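Local coordinates for teichoic acid biosynthesis protein F (Staphylococcus epidermidis, PDB 3L7I), which probably takes part in teichoic acid biosynthesis, its modelled portion having the two-domain GT-B architecture found in many glycosyltransferase-like enzymes, at residues 567-572 with 675-680; 541-546 with 638-643; 374-377 with 382-385. All blocks are in the same frame, centred on the assembly; numbering follows the deposited sequence.

Interaction 1 (567-572 with 675-680)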
ATOM      1  N   ASP A 567      66.848  11.687  -6.473  1.00 69.33           N
ATOM      2  CA  ASP A 567      68.262  11.860  -6.181  1.00 71.39           C
ATOM      3  C   ASP A 567      69.103  12.122  -7.415  1.00 71.43           C
ATOM      4  O   ASP A 567      69.895  13.067  -7.437  1.00 72.11           O
ATOM      5  CB  ASP A 567      68.820  10.654  -5.451  1.00 73.75           C
ATOM      6  CG  ASP A 567      68.886  10.875  -3.973  1.00 75.22           C
ATOM      7  OD1 ASP A 567      69.179  12.041  -3.562  1.00 75.30           O
ATOM      8  OD2 ASP A 567      68.648   9.891  -3.226  1.00 76.52           O
ATOM      9  N   ASN A 568      68.954  11.276  -8.432  1.00 71.02           N
ATOM     10  CA  ASN A 568      69.765  11.446  -9.625  1.00 71.42           C
ATOM     11  C   ASN A 568      69.430  12.794 -10.214  1.00 69.74           C
ATOM     12  O   ASN A 568      70.324  13.607 -10.493  1.00 70.63           O
ATOM     13  CB  ASN A 568      69.520  10.355 -10.664  1.00 71.30           C
ATOM     14  CG  ASN A 568      70.582  10.344 -11.742  1.00 72.60           C
ATOM     15  OD1 ASN A 568      71.766  10.226 -11.436  1.00 74.90           O
ATOM     16  ND2 ASN A 568      70.174  10.485 -13.003  1.00 71.42           N
ATOM     17  N   LEU A 569      68.130  13.018 -10.392  1.00 67.58           N
ATOM     18  CA  LEU A 569      67.622  14.245 -10.958  1.00 66.04           C
ATOM     19  C   LEU A 569      68.183  15.446 -10.194  1.00 66.80           C
ATOM     20  O   LEU A 569      68.677  16.402 -10.785  1.00 67.03           O
ATOM     21  CB  LEU A 569      66.087  14.218 -10.930  1.00 64.07           C
ATOM     22  CG  LEU A 569      65.372  13.658 -12.156  1.00 62.95           C
ATOM     23  CD1 LEU A 569      63.906  13.835 -12.007  1.00 61.34           C
ATOM     24  CD2 LEU A 569      65.794  14.402 -13.391  1.00 62.80           C
ATOM     25  N   TYR A 570      68.114  15.378  -8.872  1.00 67.48           N
ATOM     26  CA  TYR A 570      68.614  16.444  -8.016  1.00 68.54           C
ATOM     27  C   TYR A 570      70.100  16.703  -8.262  1.00 70.60           C
ATOM     28  O   TYR A 570      70.511  17.843  -8.393  1.00 71.08           O
ATOM     29  CB  TYR A 570      68.351  16.060  -6.559  1.00 69.37           C
ATOM     30  CG  TYR A 570      68.555  17.129  -5.512  1.00 70.44           C
ATOM     31  CD1 TYR A 570      68.386  18.494  -5.788  1.00 69.89           C
ATOM     32  CD2 TYR A 570      68.880  16.768  -4.229  1.00 72.25           C
ATOM     33  CE1 TYR A 570      68.567  19.447  -4.794  1.00 71.18           C
ATOM     34  CE2 TYR A 570      69.062  17.703  -3.254  1.00 73.50           C
ATOM     35  CZ  TYR A 570      68.901  19.031  -3.524  1.00 72.97           C
ATOM     36  OH  TYR A 570      69.086  19.901  -2.468  1.00 74.60           O
ATOM     37  N   LYS A 571      70.895  15.635  -8.332  1.00 73.13           N
ATOM     38  CA  LYS A 571      72.329  15.724  -8.636  1.00 78.74           C
ATOM     39  C   LYS A 571      72.618  16.326 -10.021  1.00 80.33           C
ATOM     40  O   LYS A 571      73.557  17.107 -10.187  1.00 84.33           O
ATOM     41  CB  LYS A 571      72.978  14.336  -8.553  1.00 82.35           C
ATOM     42  CG  LYS A 571      73.504  13.937  -7.174  1.00 84.11           C
ATOM     43  CD  LYS A 571      74.082  12.496  -7.180  1.00 88.25           C
ATOM     44  CE  LYS A 571      75.198  12.283  -6.140  1.00 92.90           C
ATOM     45  NZ  LYS A 571      74.797  12.564  -4.723  1.00 90.35           N
ATOM     46  N   GLU A 572      71.796  15.955 -11.000  1.00 72.14           N
ATOM     47  CA  GLU A 572      72.068  16.231 -12.411  1.00 72.09           C
ATOM     48  C   GLU A 572      71.449  17.517 -12.918  1.00 70.68           C
ATOM     49  O   GLU A 572      71.887  18.062 -13.923  1.00 71.27           O
ATOM     50  CB  GLU A 572      71.561  15.076 -13.291  1.00 71.25           C
ATOM     51  CG  GLU A 572      72.403  13.815 -13.234  1.00 73.29           C
ATOM     52  CD  GLU A 572      73.823  14.023 -13.757  1.00 75.88           C
ATOM     53  OE1 GLU A 572      73.982  14.729 -14.775  1.00 75.84           O
ATOM     54  OE2 GLU A 572      74.780  13.478 -13.159  1.00 80.04           O
ATOM     55  N   LYS A 675      70.270  12.943 -18.576  1.00 77.26           N
ATOM     56  CA  LYS A 675      71.308  13.550 -19.380  1.00 79.63           C
ATOM     57  C   LYS A 675      70.695  14.447 -20.451  1.00 80.15           C
ATOM     58  O   LYS A 675      71.157  15.555 -20.676  1.00 81.14           O
ATOM     59  CB  LYS A 675      72.195  12.467 -19.998  1.00 82.05           C
ATOM     60  CG  LYS A 675      72.936  11.588 -18.974  1.00 81.94           C
ATOM     61  CD  LYS A 675      73.762  12.428 -17.984  1.00 81.50           C
ATOM     62  CE  LYS A 675      74.737  11.568 -17.177  1.00 82.18           C
ATOM     63  NZ  LYS A 675      75.585  12.390 -16.256  1.00 82.44           N
ATOM     64  N   GLU A 676      69.639  13.969 -21.092  1.00 81.38           N
ATOM     65  CA  GLU A 676      68.979  14.707 -22.169  1.00 82.61           C
ATOM     66  C   GLU A 676      68.460  16.096 -21.739  1.00 81.41           C
ATOM     67  O   GLU A 676      68.699  17.091 -22.431  1.00 83.41           O
ATOM     68  CB  GLU A 676      67.840  13.861 -22.743  1.00 82.34           C
ATOM     69  CG  GLU A 676      67.285  14.351 -24.066  1.00 84.61           C
ATOM     70  CD  GLU A 676      67.933  13.684 -25.259  1.00 87.93           C
ATOM     71  OE1 GLU A 676      69.181  13.751 -25.387  1.00 89.65           O
ATOM     72  OE2 GLU A 676      67.186  13.099 -26.075  1.00 89.01           O
ATOM     73  N   LEU A 677      67.746  16.147 -20.609  1.00 76.31           N
ATOM     74  CA  LEU A 677      67.282  17.406 -19.990  1.00 74.73           C
ATOM     75  C   LEU A 677      68.383  18.478 -19.763  1.00 75.75           C
ATOM     76  O   LEU A 677      68.098  19.680 -19.681  1.00 75.32           O
ATOM     77  CB  LEU A 677      66.600  17.103 -18.648  1.00 71.99           C
ATOM     78  CG  LEU A 677      65.115  16.711 -18.577  1.00 70.15           C
ATOM     79  CD1 LEU A 677      64.506  16.411 -19.934  1.00 71.40           C
ATOM     80  CD2 LEU A 677      64.871  15.532 -17.619  1.00 68.67           C
ATOM     81  N   LYS A 678      69.633  18.038 -19.635  1.00103.12           N
ATOM     82  CA  LYS A 678      70.729  18.955 -19.353  1.00104.52           C
ATOM     83  C   LYS A 678      70.625  20.156 -20.285  1.00106.65           C
ATOM     84  O   LYS A 678      70.778  21.302 -19.865  1.00106.88           O
ATOM     85  CB  LYS A 678      72.071  18.255 -19.555  1.00106.42           C
ATOM     86  CG  LYS A 678      73.137  18.658 -18.570  1.00106.66           C
ATOM     87  CD  LYS A 678      72.643  18.455 -17.152  1.00103.89           C
ATOM     88  CE  LYS A 678      73.750  17.909 -16.278  1.00104.41           C
ATOM     89  NZ  LYS A 678      74.108  16.556 -16.758  1.00105.25           N
ATOM     90  N   ASN A 679      70.339  19.871 -21.551  1.00 82.46           N
ATOM     91  CA  ASN A 679      70.299  20.879 -22.599  1.00 85.28           C
ATOM     92  C   ASN A 679      68.977  20.844 -23.366  1.00 85.37           C
ATOM     93  O   ASN A 679      68.861  20.189 -24.409  1.00 87.17           O
ATOM     94  CB  ASN A 679      71.472  20.663 -23.553  1.00 88.70           C
ATOM     95  CG  ASN A 679      71.526  21.698 -24.652  1.00 92.19           C
ATOM     96  OD1 ASN A 679      70.676  22.587 -24.718  1.00 92.14           O
ATOM     97  ND2 ASN A 679      72.529  21.589 -25.527  1.00 95.50           N
ATOM     98  N   LEU A 680      67.977  21.551 -22.840  1.00 86.58           N
ATOM     99  CA  LEU A 680      66.658  21.568 -23.465  1.00 86.62           C
ATOM    100  C   LEU A 680      66.705  22.001 -24.933  1.00 90.71           C
ATOM    101  O   LEU A 680      66.094  21.360 -25.791  1.00 91.76           O
ATOM    102  CB  LEU A 680      65.671  22.438 -22.681  1.00 84.51           C
ATOM    103  CG  LEU A 680      64.755  21.703 -21.699  1.00 80.68           C
ATOM    104  CD1 LEU A 680      63.520  22.530 -21.402  1.00 79.51           C
ATOM    105  CD2 LEU A 680      64.357  20.343 -22.245  1.00 80.44           C
TER

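Interaction 2 (541-546 with 638-643)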
ATOM      1  N   ILE A 541      60.658  21.685 -15.121  1.00 62.90           N
ATOM      2  CA  ILE A 541      60.167  20.413 -15.646  1.00 61.70           C
ATOM      3  C   ILE A 541      58.868  20.017 -14.919  1.00 60.94           C
ATOM      4  O   ILE A 541      58.744  20.195 -13.691  1.00 60.83           O
ATOM      5  CB  ILE A 541      61.237  19.299 -15.480  1.00 60.84           C
ATOM      6  CG1 ILE A 541      62.460  19.595 -16.332  1.00 61.74           C
ATOM      7  CG2 ILE A 541      60.712  17.964 -15.904  1.00 59.90           C
ATOM      8  CD1 ILE A 541      63.684  18.855 -15.861  1.00 61.22           C
ATOM      9  N   MET A 542      57.895  19.516 -15.679  1.00 60.66           N
ATOM     10  CA  MET A 542      56.689  18.934 -15.082  1.00 60.03           C
ATOM     11  C   MET A 542      56.604  17.450 -15.357  1.00 59.16           C
ATOM     12  O   MET A 542      56.843  17.007 -16.474  1.00 59.24           O
ATOM     13  CB  MET A 542      55.414  19.590 -15.593  1.00 60.66           C
ATOM     14  CG  MET A 542      54.371  19.717 -14.497  1.00 60.67           C
ATOM     15  SD  MET A 542      52.664  19.548 -15.039  1.00 60.84           S
ATOM     16  CE  MET A 542      52.872  19.798 -16.789  1.00 61.27           C
ATOM     17  N   TYR A 543      56.233  16.683 -14.345  1.00 58.60           N
ATOM     18  CA  TYR A 543      56.198  15.235 -14.490  1.00 58.08           C
ATOM     19  C   TYR A 543      54.821  14.728 -14.130  1.00 58.12           C
ATOM     20  O   TYR A 543      54.371  14.906 -13.011  1.00 58.19           O
ATOM     21  CB  TYR A 543      57.243  14.611 -13.577  1.00 57.65           C
ATOM     22  CG  TYR A 543      57.301  13.117 -13.632  1.00 57.41           C
ATOM     23  CD1 TYR A 543      57.117  12.433 -14.822  1.00 57.63           C
ATOM     24  CD2 TYR A 543      57.565  12.383 -12.495  1.00 57.21           C
ATOM     25  CE1 TYR A 543      57.176  11.045 -14.866  1.00 57.74           C
ATOM     26  CE2 TYR A 543      57.633  11.018 -12.528  1.00 57.29           C
ATOM     27  CZ  TYR A 543      57.440  10.347 -13.709  1.00 57.60           C
ATOM     28  OH  TYR A 543      57.519   8.967 -13.701  1.00 58.00           O
ATOM     29  N   ALA A 544      54.129  14.088 -15.054  1.00 58.27           N
ATOM     30  CA  ALA A 544      52.762  13.684 -14.748  1.00 58.53           C
ATOM     31  C   ALA A 544      52.442  12.313 -15.313  1.00 58.72           C
ATOM     32  O   ALA A 544      51.895  12.189 -16.407  1.00 59.08           O
ATOM     33  CB  ALA A 544      51.799  14.714 -15.270  1.00 58.96           C
ATOM     34  N   PRO A 545      52.777  11.273 -14.552  1.00 58.69           N
ATOM     35  CA  PRO A 545      52.626   9.874 -14.938  1.00 59.19           C
ATOM     36  C   PRO A 545      51.223   9.396 -14.640  1.00 59.90           C
ATOM     37  O   PRO A 545      50.660   9.780 -13.611  1.00 59.97           O
ATOM     38  CB  PRO A 545      53.581   9.151 -13.983  1.00 59.05           C
ATOM     39  CG  PRO A 545      54.076  10.195 -12.995  1.00 58.44           C
ATOM     40  CD  PRO A 545      53.270  11.418 -13.175  1.00 58.43           C
ATOM     41  N   THR A 546      50.658   8.545 -15.482  1.00 60.64           N
ATOM     42  CA  THR A 546      49.360   7.974 -15.118  1.00 61.58           C
ATOM     43  C   THR A 546      49.456   7.012 -13.941  1.00 62.18           C
ATOM     44  O   THR A 546      50.528   6.485 -13.631  1.00 62.01           O
ATOM     45  CB  THR A 546      48.705   7.201 -16.260  1.00 62.54           C
ATOM     46  OG1 THR A 546      49.710   6.456 -16.954  1.00 62.73           O
ATOM     47  CG2 THR A 546      47.989   8.155 -17.195  1.00 62.37           C
ATOM     48  N   PHE A 638      58.740  14.356 -23.083  1.00 58.74           N
ATOM     49  CA  PHE A 638      59.460  13.100 -22.897  1.00 59.51           C
ATOM     50  C   PHE A 638      58.472  12.057 -22.412  1.00 59.17           C
ATOM     51  O   PHE A 638      57.415  12.394 -21.854  1.00 58.20           O
ATOM     52  CB  PHE A 638      60.559  13.257 -21.852  1.00 59.56           C
ATOM     53  CG  PHE A 638      61.680  14.151 -22.282  1.00 60.32           C
ATOM     54  CD1 PHE A 638      62.791  13.630 -22.959  1.00 61.93           C
ATOM     55  CD2 PHE A 638      61.639  15.518 -22.023  1.00 59.77           C
ATOM     56  CE1 PHE A 638      63.837  14.454 -23.360  1.00 62.97           C
ATOM     57  CE2 PHE A 638      62.686  16.333 -22.425  1.00 60.79           C
ATOM     58  CZ  PHE A 638      63.781  15.802 -23.089  1.00 62.38           C
ATOM     59  N   PHE A 639      58.820  10.793 -22.599  1.00 60.24           N
ATOM     60  CA  PHE A 639      57.899   9.707 -22.326  1.00 60.41           C
ATOM     61  C   PHE A 639      58.605   8.577 -21.635  1.00 61.36           C
ATOM     62  O   PHE A 639      59.230   7.730 -22.259  1.00 62.85           O
ATOM     63  CB  PHE A 639      57.212   9.274 -23.620  1.00 61.27           C
ATOM     64  CG  PHE A 639      56.453  10.386 -24.249  1.00 60.59           C
ATOM     65  CD1 PHE A 639      55.177  10.719 -23.782  1.00 59.70           C
ATOM     66  CD2 PHE A 639      57.043  11.179 -25.220  1.00 61.03           C
ATOM     67  CE1 PHE A 639      54.477  11.792 -24.317  1.00 59.32           C
ATOM     68  CE2 PHE A 639      56.349  12.255 -25.759  1.00 60.65           C
ATOM     69  CZ  PHE A 639      55.059  12.559 -25.313  1.00 59.79           C
ATOM     70  N   PHE A 640      58.512   8.594 -20.320  1.00 60.72           N
ATOM     71  CA  PHE A 640      59.229   7.665 -19.471  1.00 61.73           C
ATOM     72  C   PHE A 640      58.399   6.383 -19.270  1.00 62.60           C
ATOM     73  O   PHE A 640      57.891   6.104 -18.185  1.00 62.44           O
ATOM     74  CB  PHE A 640      59.499   8.383 -18.164  1.00 60.88           C
ATOM     75  CG  PHE A 640      60.195   7.568 -17.158  1.00 62.01           C
ATOM     76  CD1 PHE A 640      59.827   7.648 -15.827  1.00 61.66           C
ATOM     77  CD2 PHE A 640      61.236   6.739 -17.514  1.00 63.70           C
ATOM     78  CE1 PHE A 640      60.489   6.900 -14.856  1.00 62.99           C
ATOM     79  CE2 PHE A 640      61.908   5.987 -16.547  1.00 65.05           C
ATOM     80  CZ  PHE A 640      61.530   6.064 -15.218  1.00 64.69           C
ATOM     81  N   ALA A 641      58.255   5.615 -20.339  1.00 63.77           N
ATOM     82  CA  ALA A 641      57.530   4.352 -20.287  1.00 65.03           C
ATOM     83  C   ALA A 641      58.383   3.228 -19.688  1.00 66.82           C
ATOM     84  O   ALA A 641      58.893   2.375 -20.403  1.00 68.63           O
ATOM     85  CB  ALA A 641      57.046   3.967 -21.680  1.00 65.94           C
ATOM     86  N   TYR A 642      58.527   3.220 -18.371  1.00 66.60           N
ATOM     87  CA  TYR A 642      59.373   2.228 -17.732  1.00 68.51           C
ATOM     88  C   TYR A 642      58.720   0.858 -17.700  1.00 70.38           C
ATOM     89  O   TYR A 642      59.400  -0.162 -17.736  1.00 72.60           O
ATOM     90  CB  TYR A 642      59.784   2.676 -16.329  1.00 68.00           C
ATOM     91  CG  TYR A 642      58.644   3.023 -15.401  1.00 66.85           C
ATOM     92  CD1 TYR A 642      58.218   4.345 -15.253  1.00 64.76           C
ATOM     93  CD2 TYR A 642      58.017   2.044 -14.649  1.00 68.17           C
ATOM     94  CE1 TYR A 642      57.184   4.680 -14.401  1.00 64.01           C
ATOM     95  CE2 TYR A 642      56.977   2.361 -13.789  1.00 67.44           C
ATOM     96  CZ  TYR A 642      56.562   3.683 -13.664  1.00 65.36           C
ATOM     97  OH  TYR A 642      55.524   3.993 -12.802  1.00 64.94           O
ATOM     98  N   ASP A 643      57.398   0.835 -17.641  1.00 69.77           N
ATOM     99  CA  ASP A 643      56.675  -0.438 -17.626  1.00 71.76           C
ATOM    100  C   ASP A 643      56.119  -0.794 -18.994  1.00 72.44           C
ATOM    101  O   ASP A 643      55.304  -1.692 -19.121  1.00 73.98           O
ATOM    102  CB  ASP A 643      55.553  -0.426 -16.589  1.00 71.38           C
ATOM    103  CG  ASP A 643      54.623   0.759 -16.744  1.00 69.10           C
ATOM    104  OD1 ASP A 643      54.847   1.596 -17.647  1.00 67.77           O
ATOM    105  OD2 ASP A 643      53.657   0.845 -15.959  1.00 68.91           O
TER
HETATM  106  O   HOH W   1      56.429   7.988 -16.043  1.00 32.00           O

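Interaction 3 (374-377 with 382-385)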
ATOM      1  N   GLU A 374      33.676  31.551 -16.741  1.00 64.21           N
ATOM      2  CA  GLU A 374      34.348  32.836 -16.580  1.00 65.96           C
ATOM      3  C   GLU A 374      34.118  33.760 -17.790  1.00 67.25           C
ATOM      4  O   GLU A 374      34.080  34.996 -17.654  1.00 69.12           O
ATOM      5  CB  GLU A 374      35.832  32.639 -16.252  1.00 65.73           C
ATOM      6  CG  GLU A 374      36.019  31.822 -14.975  1.00 64.82           C
ATOM      7  CD  GLU A 374      37.424  31.879 -14.394  1.00 65.14           C
ATOM      8  OE1 GLU A 374      38.343  32.309 -15.132  1.00 65.66           O
ATOM      9  OE2 GLU A 374      37.602  31.487 -13.207  1.00 64.97           O
ATOM     10  N   TYR A 375      33.944  33.168 -18.968  1.00 66.44           N
ATOM     11  CA  TYR A 375      33.699  33.970 -20.148  1.00 67.75           C
ATOM     12  C   TYR A 375      32.310  34.540 -20.062  1.00 68.75           C
ATOM     13  O   TYR A 375      32.096  35.704 -20.355  1.00 70.67           O
ATOM     14  CB  TYR A 375      33.827  33.153 -21.427  1.00 66.78           C
ATOM     15  CG  TYR A 375      33.292  33.887 -22.638  1.00 68.21           C
ATOM     16  CD1 TYR A 375      34.126  34.685 -23.424  1.00 69.55           C
ATOM     17  CD2 TYR A 375      31.949  33.800 -22.983  1.00 68.39           C
ATOM     18  CE1 TYR A 375      33.637  35.364 -24.525  1.00 71.06           C
ATOM     19  CE2 TYR A 375      31.451  34.467 -24.075  1.00 69.88           C
ATOM     20  CZ  TYR A 375      32.296  35.248 -24.843  1.00 71.24           C
ATOM     21  OH  TYR A 375      31.775  35.906 -25.929  1.00 73.86           O
ATOM     22  N   MET A 376      31.352  33.721 -19.660  1.00 67.60           N
ATOM     23  CA  MET A 376      29.977  34.203 -19.580  1.00 68.56           C
ATOM     24  C   MET A 376      29.767  35.247 -18.479  1.00 70.12           C
ATOM     25  O   MET A 376      28.986  36.169 -18.644  1.00 71.84           O
ATOM     26  CB  MET A 376      28.998  33.040 -19.446  1.00 67.00           C
ATOM     27  CG  MET A 376      28.888  32.262 -20.723  1.00 66.15           C
ATOM     28  SD  MET A 376      27.576  31.061 -20.668  1.00 64.81           S
ATOM     29  CE  MET A 376      26.109  32.073 -20.914  1.00 66.70           C
ATOM     30  N   GLN A 377      30.467  35.099 -17.364  1.00 69.70           N
ATOM     31  CA  GLN A 377      30.454  36.110 -16.325  1.00 71.37           C
ATOM     32  C   GLN A 377      30.799  37.507 -16.875  1.00 73.69           C
ATOM     33  O   GLN A 377      30.155  38.504 -16.535  1.00 75.63           O
ATOM     34  CB  GLN A 377      31.444  35.728 -15.232  1.00 70.69           C
ATOM     35  CG  GLN A 377      30.884  34.735 -14.254  1.00 69.31           C
ATOM     36  CD  GLN A 377      29.736  35.314 -13.461  1.00 70.54           C
ATOM     37  OE1 GLN A 377      29.941  36.172 -12.595  1.00 72.14           O
ATOM     38  NE2 GLN A 377      28.518  34.847 -13.743  1.00 69.95           N
ATOM     39  N   ASN A 382      24.008  38.745 -16.303  1.00 77.98           N
ATOM     40  CA  ASN A 382      22.667  38.777 -15.739  1.00 78.61           C
ATOM     41  C   ASN A 382      21.869  37.475 -15.865  1.00 76.50           C
ATOM     42  O   ASN A 382      20.646  37.474 -15.768  1.00 77.08           O
ATOM     43  CB  ASN A 382      21.879  39.985 -16.268  1.00 81.39           C
ATOM     44  CG  ASN A 382      22.631  41.314 -16.070  1.00 83.78           C
ATOM     45  OD1 ASN A 382      23.342  41.504 -15.074  1.00 83.88           O
ATOM     46  ND2 ASN A 382      22.482  42.231 -17.030  1.00 85.86           N
ATOM     47  N   TYR A 383      22.557  36.357 -16.053  1.00 74.17           N
ATOM     48  CA  TYR A 383      21.881  35.064 -16.018  1.00 72.23           C
ATOM     49  C   TYR A 383      22.025  34.425 -14.633  1.00 71.13           C
ATOM     50  O   TYR A 383      22.924  34.797 -13.869  1.00 71.45           O
ATOM     51  CB  TYR A 383      22.463  34.125 -17.068  1.00 70.49           C
ATOM     52  CG  TYR A 383      22.119  34.453 -18.496  1.00 71.35           C
ATOM     53  CD1 TYR A 383      23.069  34.321 -19.487  1.00 70.91           C
ATOM     54  CD2 TYR A 383      20.848  34.873 -18.859  1.00 72.71           C
ATOM     55  CE1 TYR A 383      22.777  34.592 -20.805  1.00 71.81           C
ATOM     56  CE2 TYR A 383      20.541  35.151 -20.183  1.00 73.65           C
ATOM     57  CZ  TYR A 383      21.520  35.009 -21.153  1.00 73.21           C
ATOM     58  OH  TYR A 383      21.267  35.277 -22.481  1.00 75.85           O
ATOM     59  N   ARG A 384      21.149  33.477 -14.304  1.00 69.99           N
ATOM     60  CA  ARG A 384      21.305  32.743 -13.057  1.00 68.90           C
ATOM     61  C   ARG A 384      22.349  31.627 -13.241  1.00 66.82           C
ATOM     62  O   ARG A 384      22.081  30.609 -13.889  1.00 65.41           O
ATOM     63  CB  ARG A 384      19.966  32.184 -12.551  1.00 68.68           C
ATOM     64  CG  ARG A 384      20.064  31.546 -11.155  1.00 67.96           C
ATOM     65  CD  ARG A 384      18.731  31.521 -10.396  1.00 68.68           C
ATOM     66  NE  ARG A 384      18.013  30.244 -10.491  1.00 67.14           N
ATOM     67  CZ  ARG A 384      17.976  29.325  -9.523  1.00 66.17           C
ATOM     68  NH1 ARG A 384      18.623  29.523  -8.372  1.00 66.55           N
ATOM     69  NH2 ARG A 384      17.295  28.199  -9.706  1.00 64.96           N
ATOM     70  N   TYR A 385      23.547  31.830 -12.693  1.00 66.80           N
ATOM     71  CA  TYR A 385      24.584  30.804 -12.735  1.00 65.05           C
ATOM     72  C   TYR A 385      24.607  29.935 -11.473  1.00 64.16           C
ATOM     73  O   TYR A 385      24.624  30.444 -10.338  1.00 65.16           O
ATOM     74  CB  TYR A 385      25.941  31.431 -12.998  1.00 65.52           C
ATOM     75  CG  TYR A 385      26.011  32.119 -14.341  1.00 66.28           C
ATOM     76  CD1 TYR A 385      26.309  31.409 -15.496  1.00 65.11           C
ATOM     77  CD2 TYR A 385      25.767  33.479 -14.456  1.00 68.35           C
ATOM     78  CE1 TYR A 385      26.370  32.033 -16.732  1.00 65.95           C
ATOM     79  CE2 TYR A 385      25.828  34.118 -15.683  1.00 69.24           C
ATOM     80  CZ  TYR A 385      26.127  33.393 -16.822  1.00 68.03           C
ATOM     81  OH  TYR A 385      26.184  34.034 -18.047  1.00 69.08           O
TER

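Interaction 1 (567-572 with 675-680)
The flat carboxylate of Glu572 is met by two lysines, one near its plane and one tilted well out of it. Lys678 meets OE1 head-on, close to the carboxylate plane: its NZ lies 2.7 Å from Glu572 OE1, almost in line with the C-O bond. Lys675 stands obliquely above the two oxygens instead, its NZ at 3.2 Å from Glu572 OE1 and 3.4 Å from Glu572 OE2. Its hydrogen bond to OE1 is weak, although the salt bridge is clear. The two ammonium groups thus share a single oxygen without standing in the same direction from it, and their charges probably favour an ionised Glu572. Lys675 has to turn back to get there: its CB points away from helix 566-573, and the bend at chi2 (-54°) redirects the chain. Lys678 reaches across with bends at chi2, chi3 and chi4, and its CE passes the backbone O of Glu572. The arrangement ties helix 566-573 to the end region of helix 670-677 and the residue that follows; the two helices lie side by side on one face of the six-stranded parallel sheet in a Rossmann-like domain of the GT-B fold. Beneath the charged layer, toward the sheet, Leu569 and Leu677 approach through their methyls, CD2 of Leu569 being 4.5 Å from CD2 of Leu677. Leu569 also packs on Ile579 of strand 577-581, and Leu677 on Phe638 of strand 637-640. Tyr577 adds a weak hydrogen bond from its hydroxyl to the backbone O of Leu677.

Interaction 2 (541-546 with 638-643)
Tyr543 sets its hydroxyl against the rim of the Phe640 ring, close to the plane of that ring: OH of Tyr543 is 3.4 Å from CD1 of Phe640 and 3.8 Å from CE1 of the same residue. The two aromatic groups therefore meet by oxygen and ring edge, not by stacked faces, and the nearest carbon pair, Tyr543 CZ and Phe640 CD1, stands at 4.2 Å. In each residue the ring carbon CG is trans to the backbone N (chi1 180° for Tyr543, 178° for Phe640), which carries both rings toward one another past the middle strand 618-621. A water bridges the phenol to the other segment. It lies at the edge of the Tyr543 ring, accepts a hydrogen bond from Tyr543 OH at 2.8 Å and donates to the backbone O of Phe640 at 3.2 Å. The hydroxyl is thus satisfied by a solvent molecule that also links the two segments. Strands 539-543 and 637-640 are not sheet neighbours: strand 618-621 runs between them in the parallel six-stranded sheet, and the two meet across it through side chains and a water, Tyr543 packing on Ile620 of that middle strand. The contact lies at the C-terminal ends of the strands, where the chain leaves the sheet; beyond strand 637-640 it does so through successive inverse gamma turns centred on Phe640 and Ala641. Past these turns Tyr642 lies over the ring of Phe640, two residues earlier, its CD1 3.4 Å above that plane and toward the rim. Pro545 similarly brings CG over one face of Tyr543. The hydroxyl of Tyr642 is hydrogen-bonded to Glu551, and Asp643 forms a salt bridge with Arg548.

Interaction 3 (374-377 with 382-385)
This is a largely apolar contact between the C-terminal part of helix 367-379 and the start of strand 384-389 with the residue just before it, made by Met376 and Gln377 against Tyr383 and Tyr385. Met376 serves both tyrosines: its CB lies 3.9 Å from Tyr385 CZ, and the bend at chi3 (77°) places its CE between the two, 3.5 Å from Tyr385 OH and 4.0 Å from Tyr383 CD1. Met376 runs roughly perpendicular to Tyr385. Helix and strand are consecutive parts of a beta-alpha-beta crossover that begins with strand 354-358, in the seven-stranded parallel sheet of a Rossmann-like domain; Ile355 of that strand touches Met376 and both tyrosines. Gln377 and Tyr385 lie alongside, pointing opposite ways, with the amide plane 86° from the ring and Gln377 NE2 3.2 Å from Tyr385 CD2. No hydrogen bond joins them: OE1 of Gln377 accepts from Ser400 N, its NE2 too has a partner outside the two segments, and the Tyr385 hydroxyl is bonded to the backbone O of Tyr380 in the connecting turn. The C-terminal helix 706-721 covers the methionine side, with Ile714 on Met376 and His715 hydrogen-bonded to the Tyr383 hydroxyl.

Interaction 3 comes first along the chain and joins a helix to a strand of the seven-stranded sheet. Interactions 1 and 2 follow in the domain of the six-stranded sheet, with alternating segments (541-546, 567-572, 638-643, 675-680), interaction 2 at the strand ends and interaction 1 between helices packed on one face. Their centres are 14 Å apart and they touch: Leu677 of interaction 1 packs on both Ile541 and Phe638 of interaction 2. Interaction 3 lies on the opposite side of the chain's centre, its centre about 46 Å from that of interaction 1 and about 38 Å from that of interaction 2. The three thus sample both Rossmann-like halves of the GT-B fold.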